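Local structure of HTH-type transcriptional regulator PrpR (Mycobacterium tuberculosis, 6D2S) at residues I53-D58 and K74-A79. The protein regulates transcription of genes for short-chain fatty acid catabolism through the glyoxylate and methylcitrate cycles, and is required for growth in macrophages and for assimilating cholesterol-derived propionate. Sequence-based numbering, arbitrary orientation.
Sequences ISVVID and KVLRVA
Lys74 O is gripped twice: Ser54 N donates to it in the carbonyl plane at 2.9 Å, and a water whose O lies 2.8 Å from Lys74 O donates to it as well, standing farther from Ser54 OG. At the other end, Asp58 OD2 turns its anti lone pair to Arg77 NE, 2.7 Å away, in a salt bridge. The N-H...O angle is 143°, OD2 is tilted from the guanidinium plane, and the carboxylate and guanidinium planes stand 72° apart. A bend at chi3 (63°) swings NE round to the acid, and NH1 goes to His70 on strand 67-70. Between these ends the two strands run parallel, with backbone bonds alternating from Ser54 O to Asp58 N. Together with antiparallel 67-70 they make the small mixed sheet of the IrrE N-terminal-like domain, with 75-79 in the middle. On the face of Val56, Val75 and Arg77, Val56 CG1, in the conformer modelled here, lies beside Val75 CG1 and the aliphatic part of Arg77. The reverse face is apolar: Val55 CG1 meets Val78 CG2 at 4.0 Å, while Ile57 CD1 folds back to Val78 CB at 3.9 Å. Helices 39-51 and 84-99 cover this side, bringing Ala44, Met47 and Ile91 against Val55.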
# COMPACT_ATOMS: atom_id res chain seq x y z
N ILE A 53 -21.06 4.06 -12.89
CA ILE A 53 -20.15 3.03 -13.37
C ILE A 53 -20.60 1.69 -12.81
O ILE A 53 -20.82 1.56 -11.61
CB ILE A 53 -18.70 3.34 -12.97
CG1 ILE A 53 -18.23 4.60 -13.70
CG2 ILE A 53 -17.79 2.14 -13.27
CD1 ILE A 53 -16.94 5.13 -13.18
N SER A 54 -20.76 0.70 -13.69
CA SER A 54 -21.13 -0.65 -13.30
C SER A 54 -19.87 -1.49 -13.14
O SER A 54 -19.09 -1.62 -14.09
CB SER A 54 -22.06 -1.28 -14.34
OG SER A 54 -23.32 -0.62 -14.38
N VAL A 55 -19.68 -2.06 -11.97
CA VAL A 55 -18.55 -2.95 -11.71
C VAL A 55 -19.02 -4.38 -11.95
O VAL A 55 -20.09 -4.78 -11.46
CB VAL A 55 -18.03 -2.79 -10.27
CG1 VAL A 55 -16.97 -3.85 -9.96
CG2 VAL A 55 -17.48 -1.38 -10.05
N VAL A 56 -18.25 -5.13 -12.72
CA VAL A 56 -18.57 -6.53 -13.01
C VAL A 56 -17.31 -7.36 -12.80
O VAL A 56 -16.21 -6.95 -13.19
CB VAL A 56 -19.11 -6.70 -14.45
CG1 VAL A 56 -18.13 -6.15 -15.46
CG2 VAL A 56 -19.43 -8.16 -14.72
N ILE A 57 -17.47 -8.51 -12.17
CA ILE A 57 -16.36 -9.43 -11.97
C ILE A 57 -16.26 -10.30 -13.22
O ILE A 57 -17.27 -10.83 -13.69
CB ILE A 57 -16.58 -10.29 -10.72
CG1 ILE A 57 -16.80 -9.40 -9.48
CG2 ILE A 57 -15.43 -11.28 -10.52
CD1 ILE A 57 -15.71 -8.36 -9.24
N ASP A 58 -15.05 -10.45 -13.77
CA ASP A 58 -14.95 -11.11 -15.07
C ASP A 58 -13.68 -11.93 -15.18
O ASP A 58 -12.68 -11.67 -14.50
CB ASP A 58 -15.00 -10.07 -16.20
CG ASP A 58 -15.67 -10.60 -17.46
OD1 ASP A 58 -16.17 -11.75 -17.45
OD2 ASP A 58 -15.72 -9.84 -18.45
N LYS A 74 -19.13 2.90 -19.48
CA LYS A 74 -18.93 3.08 -18.04
C LYS A 74 -19.06 1.75 -17.29
O LYS A 74 -19.84 1.61 -16.34
CB LYS A 74 -19.88 4.13 -17.47
CG LYS A 74 -19.70 5.51 -18.10
CD LYS A 74 -20.37 6.60 -17.27
CE LYS A 74 -21.85 6.33 -17.10
NZ LYS A 74 -22.48 7.35 -16.21
N VAL A 75 -18.28 0.77 -17.73
CA VAL A 75 -18.21 -0.54 -17.08
C VAL A 75 -16.79 -0.77 -16.63
O VAL A 75 -15.85 -0.59 -17.41
CB VAL A 75 -18.67 -1.67 -18.03
CG1 VAL A 75 -18.27 -3.03 -17.44
CG2 VAL A 75 -20.16 -1.60 -18.26
N LEU A 76 -16.61 -1.20 -15.38
CA LEU A 76 -15.30 -1.59 -14.87
C LEU A 76 -15.31 -3.10 -14.66
O LEU A 76 -16.05 -3.60 -13.80
CB LEU A 76 -14.96 -0.87 -13.57
CG LEU A 76 -13.63 -1.33 -12.95
CD1 LEU A 76 -12.45 -0.96 -13.85
CD2 LEU A 76 -13.44 -0.75 -11.55
N ARG A 77 -14.51 -3.82 -15.44
CA ARG A 77 -14.32 -5.25 -15.24
C ARG A 77 -13.16 -5.49 -14.28
O ARG A 77 -12.11 -4.86 -14.40
CB ARG A 77 -14.07 -5.94 -16.58
CG ARG A 77 -15.33 -6.00 -17.42
CD ARG A 77 -14.99 -6.26 -18.88
NE ARG A 77 -14.35 -7.56 -19.07
CZ ARG A 77 -13.39 -7.79 -19.97
NH1 ARG A 77 -12.96 -6.80 -20.75
NH2 ARG A 77 -12.87 -9.00 -20.09
N VAL A 78 -13.37 -6.37 -13.32
CA VAL A 78 -12.41 -6.65 -12.27
C VAL A 78 -12.16 -8.15 -12.28
O VAL A 78 -13.11 -8.94 -12.37
CB VAL A 78 -12.91 -6.18 -10.89
CG1 VAL A 78 -11.93 -6.58 -9.79
CG2 VAL A 78 -13.15 -4.67 -10.91
N ALA A 79 -10.89 -8.54 -12.20
CA ALA A 79 -10.51 -9.94 -12.40
C ALA A 79 -11.12 -10.84 -11.33
O ALA A 79 -11.02 -10.58 -10.13
CB ALA A 79 -8.98 -10.08 -12.36
O HOH W 1 -22.60 1.77 -16.46